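Local atomic coordinates of 5-formyl-3-hydroxy-2-methylpyridine 4-carboxylate 5-dehydrogenase (Mesorhizobium japonicum MAFF 303099, PDB entry 4OM8), a protein that catalyses the NAD(+)-dependent oxidation of 5-formyl-3-hydroxy-2-methylpyridine-4-carboxylate during vitamin B6 breakdown, and can also reduce the same aldehyde with NADH to 4-pyridoxic acid. Residues 6-11 / 71-76; 92-97 / 113-118. All coordinates share one frame; numbering follows the deposited sequence.

Contact 1: 6-11 / 71-76; sequences AIIGLG and DDIGDA. With NAD (nicotinamide-adenine-dinucleotide), chain C.
Ala6 and Ile8, on the strand 4-8, meet Ala76 and Ile73 of the short helix 73-77, and the two segments bury 154 Å² between them. One apolar pair and one methyl against a backbone carbonyl carry the contact. In the first, Ile8 CD1 lies 4.0 Å from Ile73 CG1, the two side chains crossing at about a right angle. In the second, Ala6 CB rests 3.4 Å from the carbonyl oxygen Ala76 O, where the backbones come close enough to bring the CA atoms of Ala6 and Ala76 to 5.8 Å. Thr100 and Ile101 of the helix 91-102 also touch Ile73.

No hydrogen bond crosses between the segments; the capping bond lies within 71-76. Asp72 is the N-cap: OD1 of Asp72 accepts from Asp75 N at 2.9 Å, through the lone pair anti to the other carboxylate oxygen and with an N-H...O angle of 157°. Asp75 in turn forms a salt bridge with Arg68 and a hydrogen bond with Thr70, tying the turn back to the strand 66-70.

The ligand side belongs to the segment 6-11. The first torsion of Ile8 (chi1 -49°) sets CG1 beside the backbone N and CG2 anti to it, and these branches serve different neighbours: CD1 faces Ile73, while CG2 approaches NAD C2A to 3.5 Å. Beyond it runs the glycine-rich turn of the Rossmann fold. At the backbone angles of Gly9 a CB would jam against the carbonyl oxygen of Ile8, and at Gly11 the CA is already 3.3 Å from NAD O5B. Asp32, which binds NAD, also accepts from Leu10 N.

The segments are thus joined by packing alone, while the cofactor is met by Ile8 CG2 and the glycine turn.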
loop_
_atom_site.group_PDB
_atom_site.type_symbol
_atom_site.label_atom_id
_atom_site.label_comp_id
_atom_site.label_asym_id
_atom_site.label_seq_id
_atom_site.Cartn_x
_atom_site.Cartn_y
_atom_site.Cartn_z
ATOM N N ALA A 6 -11.119 -27.656 12.915
ATOM C CA ALA A 6 -10.704 -28.484 11.790
ATOM C C ALA A 6 -10.438 -27.570 10.608
ATOM O O ALA A 6 -11.212 -26.652 10.355
ATOM C CB ALA A 6 -11.769 -29.520 11.430
ATOM N N ILE A 7 -9.349 -27.830 9.896
ATOM C CA ILE A 7 -9.060 -27.170 8.629
ATOM C C ILE A 7 -9.140 -28.184 7.491
ATOM O O ILE A 7 -8.518 -29.253 7.549
ATOM C CB ILE A 7 -7.671 -26.487 8.644
ATOM C CG1 ILE A 7 -7.650 -25.390 9.712
ATOM C CG2 ILE A 7 -7.352 -25.908 7.269
ATOM C CD1 ILE A 7 -6.287 -24.837 10.032
ATOM N N ILE A 8 -9.928 -27.845 6.467
ATOM C CA ILE A 8 -10.074 -28.686 5.277
ATOM C C ILE A 8 -9.371 -28.026 4.101
ATOM O O ILE A 8 -9.846 -27.019 3.559
ATOM C CB ILE A 8 -11.554 -28.915 4.930
ATOM C CG1 ILE A 8 -12.332 -29.363 6.171
ATOM C CG2 ILE A 8 -11.692 -29.877 3.746
ATOM C CD1 ILE A 8 -11.782 -30.619 6.858
ATOM N N GLY A 9 -8.211 -28.570 3.737
ATOM C CA GLY A 9 -7.425 -28.033 2.633
ATOM C C GLY A 9 -6.131 -27.474 3.167
ATOM O O GLY A 9 -6.136 -26.541 3.983
ATOM N N LEU A 10 -5.018 -28.057 2.712
ATOM C CA LEU A 10 -3.686 -27.726 3.222
ATOM C C LEU A 10 -2.703 -27.281 2.151
ATOM O O LEU A 10 -1.540 -27.697 2.162
ATOM C CB LEU A 10 -3.084 -28.926 3.950
ATOM C CG LEU A 10 -3.620 -29.272 5.334
ATOM C CD1 LEU A 10 -3.021 -30.599 5.795
ATOM C CD2 LEU A 10 -3.265 -28.160 6.306
ATOM N N GLY A 11 -3.158 -26.448 1.235
ATOM C CA GLY A 11 -2.271 -25.904 0.215
ATOM C C GLY A 11 -1.550 -24.694 0.763
ATOM O O GLY A 11 -1.135 -24.681 1.918
ATOM N N ASP A 71 -5.577 -38.028 7.151
ATOM C CA ASP A 71 -6.123 -38.315 5.823
ATOM C C ASP A 71 -7.564 -38.829 5.905
ATOM O O ASP A 71 -8.112 -39.359 4.927
ATOM C CB ASP A 71 -5.236 -39.330 5.080
ATOM C CG ASP A 71 -5.329 -40.735 5.665
ATOM O OD1 ASP A 71 -5.664 -40.876 6.862
ATOM O OD2 ASP A 71 -5.053 -41.707 4.924
ATOM N N ASP A 72 -8.181 -38.666 7.075
ATOM C CA ASP A 72 -9.554 -39.099 7.294
ATOM C C ASP A 72 -10.390 -37.902 7.714
ATOM O O ASP A 72 -10.178 -37.344 8.786
ATOM C CB ASP A 72 -9.611 -40.199 8.359
ATOM C CG ASP A 72 -10.982 -40.812 8.479
ATOM O OD1 ASP A 72 -11.865 -40.175 9.086
ATOM O OD2 ASP A 72 -11.186 -41.924 7.947
ATOM N N ILE A 73 -11.325 -37.484 6.864
ATOM C CA ILE A 73 -12.035 -36.237 7.162
ATOM C C ILE A 73 -12.955 -36.383 8.388
ATOM O O ILE A 73 -13.161 -35.412 9.121
ATOM C CB ILE A 73 -12.819 -35.739 5.927
ATOM C CG1 ILE A 73 -13.239 -34.274 6.118
ATOM C CG2 ILE A 73 -13.997 -36.652 5.622
ATOM C CD1 ILE A 73 -13.740 -33.624 4.847
ATOM N N GLY A 74 -13.469 -37.584 8.645
ATOM C CA GLY A 74 -14.288 -37.817 9.830
ATOM C C GLY A 74 -13.471 -37.604 11.094
ATOM O O GLY A 74 -13.940 -37.015 12.076
ATOM N N ASP A 75 -12.236 -38.089 11.068
ATOM C CA ASP A 75 -11.286 -37.868 12.144
ATOM C C ASP A 75 -11.076 -36.355 12.323
ATOM O O ASP A 75 -11.225 -35.820 13.421
ATOM C CB ASP A 75 -9.986 -38.609 11.816
ATOM C CG ASP A 75 -8.869 -38.335 12.793
ATOM O OD1 ASP A 75 -9.126 -37.840 13.902
ATOM O OD2 ASP A 75 -7.711 -38.655 12.443
ATOM N N ALA A 76 -10.794 -35.658 11.226
ATOM C CA ALA A 76 -10.514 -34.228 11.311
ATOM C C ALA A 76 -11.644 -33.409 11.916
ATOM O O ALA A 76 -11.401 -32.567 12.778
ATOM C CB ALA A 76 -10.172 -33.675 9.930
HETATM P PA NAD C . -4.312 -24.304 -2.950
HETATM O O1A NAD C . -4.699 -24.707 -4.363
HETATM O O2A NAD C . -2.872 -23.939 -2.622
HETATM O O5B NAD C . -4.758 -25.495 -1.965
HETATM C C5B NAD C . -6.023 -26.149 -2.086
HETATM C C4B NAD C . -5.927 -27.475 -1.347
HETATM O O4B NAD C . -7.228 -28.057 -1.243
HETATM C C3B NAD C . -5.040 -28.466 -2.100
HETATM O O3B NAD C . -3.991 -28.941 -1.246
HETATM C C2B NAD C . -6.000 -29.578 -2.503
HETATM O O2B NAD C . -5.413 -30.888 -2.541
HETATM C C1B NAD C . -7.059 -29.471 -1.423
HETATM N N9A NAD C . -8.368 -30.067 -1.740
HETATM C C8A NAD C . -8.992 -30.119 -2.929
HETATM N N7A NAD C . -10.199 -30.727 -2.809
HETATM C C5A NAD C . -10.358 -31.067 -1.520
HETATM C C6A NAD C . -11.391 -31.735 -0.709
HETATM N N6A NAD C . -12.546 -32.177 -1.264
HETATM N N1A NAD C . -11.147 -31.893 0.610
HETATM C C2A NAD C . -10.008 -31.466 1.182
HETATM N N3A NAD C . -9.025 -30.852 0.504
HETATM C C4A NAD C . -9.145 -30.635 -0.824
HETATM O O3 NAD C . -5.349 -23.152 -2.507
HETATM P PN NAD C . -5.060 -21.931 -1.499
HETATM O O1N NAD C . -4.257 -20.863 -2.217
HETATM O O2N NAD C . -4.573 -22.418 -0.153
HETATM O O5D NAD C . -6.538 -21.344 -1.301
HETATM C C5D NAD C . -7.570 -22.100 -0.655
HETATM C C4D NAD C . -8.779 -21.185 -0.494
HETATM O O4D NAD C . -8.347 -20.019 0.200
HETATM C C3D NAD C . -9.331 -20.702 -1.825
HETATM O O3D NAD C . -10.732 -20.477 -1.643
HETATM C C2D NAD C . -8.657 -19.360 -2.039
HETATM O O2D NAD C . -9.462 -18.467 -2.815
HETATM C C1D NAD C . -8.534 -18.852 -0.612
HETATM N N1N NAD C . -7.430 -17.906 -0.381
HETATM C C2N NAD C . -6.265 -17.969 -1.059
HETATM C C3N NAD C . -5.246 -17.055 -0.778
HETATM C C7N NAD C . -3.936 -17.044 -1.521
HETATM O O7N NAD C . -3.472 -18.055 -2.027
HETATM N N7N NAD C . -3.312 -15.872 -1.623
HETATM C C4N NAD C . -5.437 -16.091 0.205
HETATM C C5N NAD C . -6.641 -16.062 0.894
HETATM C C6N NAD C . -7.620 -16.995 0.583
#

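Contact 2: 92-97 / 113-118. With NAD (nicotinamide-adenine-dinucleotide), chain C.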
loop_
_atom_site.group_PDB
_atom_site.type_symbol
_atom_site.label_atom_id
_atom_site.label_comp_id
_atom_site.label_asym_id
_atom_site.label_seq_id
_atom_site.Cartn_x
_atom_site.Cartn_y
_atom_site.Cartn_z
ATOM N N SER A 92 -18.358 -25.901 -6.738
ATOM C CA SER A 92 -18.758 -27.307 -6.718
ATOM C C SER A 92 -17.895 -28.100 -5.729
ATOM O O SER A 92 -18.414 -28.947 -4.992
ATOM C CB SER A 92 -18.680 -27.928 -8.115
ATOM O OG SER A 92 -17.339 -28.046 -8.553
ATOM N N ILE A 93 -16.592 -27.817 -5.694
ATOM C CA ILE A 93 -15.710 -28.497 -4.741
ATOM C C ILE A 93 -16.044 -28.075 -3.304
ATOM O O ILE A 93 -16.098 -28.914 -2.410
ATOM C CB ILE A 93 -14.219 -28.223 -5.037
ATOM C CG1 ILE A 93 -13.871 -28.719 -6.445
ATOM C CG2 ILE A 93 -13.330 -28.915 -4.015
ATOM C CD1 ILE A 93 -12.401 -28.577 -6.801
ATOM N N LYS A 94 -16.282 -26.783 -3.082
ATOM C CA LYS A 94 -16.636 -26.328 -1.735
ATOM C C LYS A 94 -17.961 -26.944 -1.281
ATOM O O LYS A 94 -18.086 -27.396 -0.136
ATOM C CB LYS A 94 -16.696 -24.801 -1.677
ATOM C CG LYS A 94 -15.355 -24.116 -1.986
ATOM C CD LYS A 94 -15.385 -22.633 -1.655
ATOM C CE LYS A 94 -14.111 -21.941 -2.108
ATOM N NZ LYS A 94 -12.874 -22.565 -1.540
ATOM N N ALA A 95 -18.935 -27.003 -2.189
ATOM C CA ALA A 95 -20.212 -27.621 -1.869
ATOM C C ALA A 95 -20.046 -29.095 -1.524
ATOM O O ALA A 95 -20.728 -29.587 -0.634
ATOM C CB ALA A 95 -21.190 -27.456 -3.022
ATOM N N ASP A 96 -19.152 -29.789 -2.230
ATOM C CA ASP A 96 -18.838 -31.185 -1.914
ATOM C C ASP A 96 -18.354 -31.315 -0.478
ATOM O O ASP A 96 -18.766 -32.222 0.252
ATOM C CB ASP A 96 -17.767 -31.743 -2.857
ATOM C CG ASP A 96 -18.276 -31.970 -4.265
ATOM O OD1 ASP A 96 -19.503 -32.108 -4.446
ATOM O OD2 ASP A 96 -17.440 -32.019 -5.192
ATOM N N VAL A 97 -17.466 -30.409 -0.078
ATOM C CA VAL A 97 -16.932 -30.435 1.280
ATOM C C VAL A 97 -18.057 -30.212 2.293
ATOM O O VAL A 97 -18.169 -30.949 3.275
ATOM C CB VAL A 97 -15.832 -29.378 1.474
ATOM C CG1 VAL A 97 -15.491 -29.228 2.951
ATOM C CG2 VAL A 97 -14.583 -29.751 0.667
ATOM N N SER A 113 -15.536 -20.196 5.497
ATOM C CA SER A 113 -14.788 -20.360 4.257
ATOM C C SER A 113 -13.685 -19.328 4.151
ATOM O O SER A 113 -13.902 -18.154 4.458
ATOM C CB SER A 113 -15.703 -20.229 3.041
ATOM O OG SER A 113 -14.945 -20.378 1.844
ATOM N N ASP A 114 -12.525 -19.769 3.659
ATOM C CA ASP A 114 -11.400 -18.887 3.351
ATOM C C ASP A 114 -11.517 -18.291 1.944
ATOM O O ASP A 114 -10.588 -17.624 1.487
ATOM C CB ASP A 114 -10.085 -19.674 3.488
ATOM C CG ASP A 114 -8.844 -18.788 3.567
ATOM O OD1 ASP A 114 -8.930 -17.637 4.019
ATOM O OD2 ASP A 114 -7.755 -19.303 3.234
ATOM N N THR A 115 -12.654 -18.500 1.272
ATOM C CA THR A 115 -12.821 -18.034 -0.108
ATOM C C THR A 115 -12.481 -16.552 -0.277
ATOM O O THR A 115 -12.759 -15.725 0.590
ATOM C CB THR A 115 -14.256 -18.267 -0.620
ATOM O OG1 THR A 115 -14.324 -17.899 -2.011
ATOM C CG2 THR A 115 -15.262 -17.426 0.171
ATOM N N SER A 116 -11.874 -16.227 -1.413
ATOM C CA SER A 116 -11.649 -14.830 -1.764
ATOM C C SER A 116 -12.785 -14.250 -2.611
ATOM O O SER A 116 -13.135 -13.082 -2.467
ATOM C CB SER A 116 -10.320 -14.689 -2.510
ATOM O OG SER A 116 -9.227 -15.014 -1.667
ATOM N N GLY A 117 -13.357 -15.056 -3.498
ATOM C CA GLY A 117 -14.231 -14.504 -4.519
ATOM C C GLY A 117 -15.610 -15.099 -4.690
ATOM O O GLY A 117 -16.371 -14.648 -5.542
ATOM N N ILE A 118 -15.939 -16.116 -3.899
ATOM C CA ILE A 118 -17.270 -16.696 -3.968
ATOM C C ILE A 118 -18.128 -16.109 -2.851
ATOM O O ILE A 118 -17.729 -16.130 -1.691
ATOM C CB ILE A 118 -17.206 -18.223 -3.864
ATOM C CG1 ILE A 118 -16.273 -18.771 -4.958
ATOM C CG2 ILE A 118 -18.608 -18.822 -3.973
ATOM C CD1 ILE A 118 -15.929 -20.236 -4.817
HETATM P PA NAD C . -4.312 -24.304 -2.950
HETATM O O1A NAD C . -4.699 -24.707 -4.363
HETATM O O2A NAD C . -2.872 -23.939 -2.622
HETATM O O5B NAD C . -4.758 -25.495 -1.965
HETATM C C5B NAD C . -6.023 -26.149 -2.086
HETATM C C4B NAD C . -5.927 -27.475 -1.347
HETATM O O4B NAD C . -7.228 -28.057 -1.243
HETATM C C3B NAD C . -5.040 -28.466 -2.100
HETATM O O3B NAD C . -3.991 -28.941 -1.246
HETATM C C2B NAD C . -6.000 -29.578 -2.503
HETATM O O2B NAD C . -5.413 -30.888 -2.541
HETATM C C1B NAD C . -7.059 -29.471 -1.423
HETATM N N9A NAD C . -8.368 -30.067 -1.740
HETATM C C8A NAD C . -8.992 -30.119 -2.929
HETATM N N7A NAD C . -10.199 -30.727 -2.809
HETATM C C5A NAD C . -10.358 -31.067 -1.520
HETATM C C6A NAD C . -11.391 -31.735 -0.709
HETATM N N6A NAD C . -12.546 -32.177 -1.264
HETATM N N1A NAD C . -11.147 -31.893 0.610
HETATM C C2A NAD C . -10.008 -31.466 1.182
HETATM N N3A NAD C . -9.025 -30.852 0.504
HETATM C C4A NAD C . -9.145 -30.635 -0.824
HETATM O O3 NAD C . -5.349 -23.152 -2.507
HETATM P PN NAD C . -5.060 -21.931 -1.499
HETATM O O1N NAD C . -4.257 -20.863 -2.217
HETATM O O2N NAD C . -4.573 -22.418 -0.153
HETATM O O5D NAD C . -6.538 -21.344 -1.301
HETATM C C5D NAD C . -7.570 -22.100 -0.655
HETATM C C4D NAD C . -8.779 -21.185 -0.494
HETATM O O4D NAD C . -8.347 -20.019 0.200
HETATM C C3D NAD C . -9.331 -20.702 -1.825
HETATM O O3D NAD C . -10.732 -20.477 -1.643
HETATM C C2D NAD C . -8.657 -19.360 -2.039
HETATM O O2D NAD C . -9.462 -18.467 -2.815
HETATM C C1D NAD C . -8.534 -18.852 -0.612
HETATM N N1N NAD C . -7.430 -17.906 -0.381
HETATM C C2N NAD C . -6.265 -17.969 -1.059
HETATM C C3N NAD C . -5.246 -17.055 -0.778
HETATM C C7N NAD C . -3.936 -17.044 -1.521
HETATM O O7N NAD C . -3.472 -18.055 -2.027
HETATM N N7N NAD C . -3.312 -15.872 -1.623
HETATM C C4N NAD C . -5.437 -16.091 0.205
HETATM C C5N NAD C . -6.641 -16.062 0.894
HETATM C C6N NAD C . -7.620 -16.995 0.583
#
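Lys94 meets Ser113, Thr115 and Ile118 beside the nicotinamide ribose of NAD. The nicotinamide ring lies between Asp114 and Ser116: the carboxylate of Asp114 is on one side of the ring plane, and on the other Ser116 OG comes 3.4 Å from NAD C6N. At the ring edge, nearly in its plane, Asp114 O comes 3.2 Å from NAD C6N. Both side chains are held, Asp114 OD1 by Trp138 N and Ser116 OG by His137 NE2. The adenine has Ile93 and Val97 on a single side of its plane, with Val97 CG2 3.7 Å from NAD N6A.

In this Rossmann-fold domain the segment 113-118 leaves the C-terminal end of the strand 110-113 and is shaped by two serine/threonine motifs. Ser113 OG accepts from Thr115 N (3.0 Å, an ST turn) and is also hydrogen-bonded to Glu85; Thr115 OG1 accepts from Ile118 N (3.1 Å) while also bonding to Glu89.

Extended from the helix 91-102, Lys94 bends at its last torsion (chi4 -56°), which lets NZ donate a hydrogen bond to NAD O3D of the nicotinamide ribose (3.0 Å). Its CE packs 3.7 Å from Ile118 CD1. NZ also forms a salt bridge with Glu85 and a hydrogen bond with Pro88 O. A methionine in its place would probably leave Glu85 without its cationic mate and O3D without this donor.

How the contacts relate
Contacts 1 and 2 have centres 15 Å apart and meet directly, where Ile8 CG2 packs 3.9 Å from Val97 CG1. NAD spans both: contact 1 attends to the adenine and the start of the pyrophosphate; in contact 2 the helix 91-102 meets the adenine through Ile93 and Val97 and the nicotinamide ribose through Lys94, and the loop 113-118 meets the nicotinamide riboside. In the sheet the strand 82-85 lies between 4-8 and 110-113. Contact 1 has the NAD-binding Asp32 about 7 Å from Ile8, side chain to side chain. Contact 2 lies nearer the nicotinamide and Ser116's partner His137, which is thought important for catalysis and whose side chain is about 6 Å from that of Thr115.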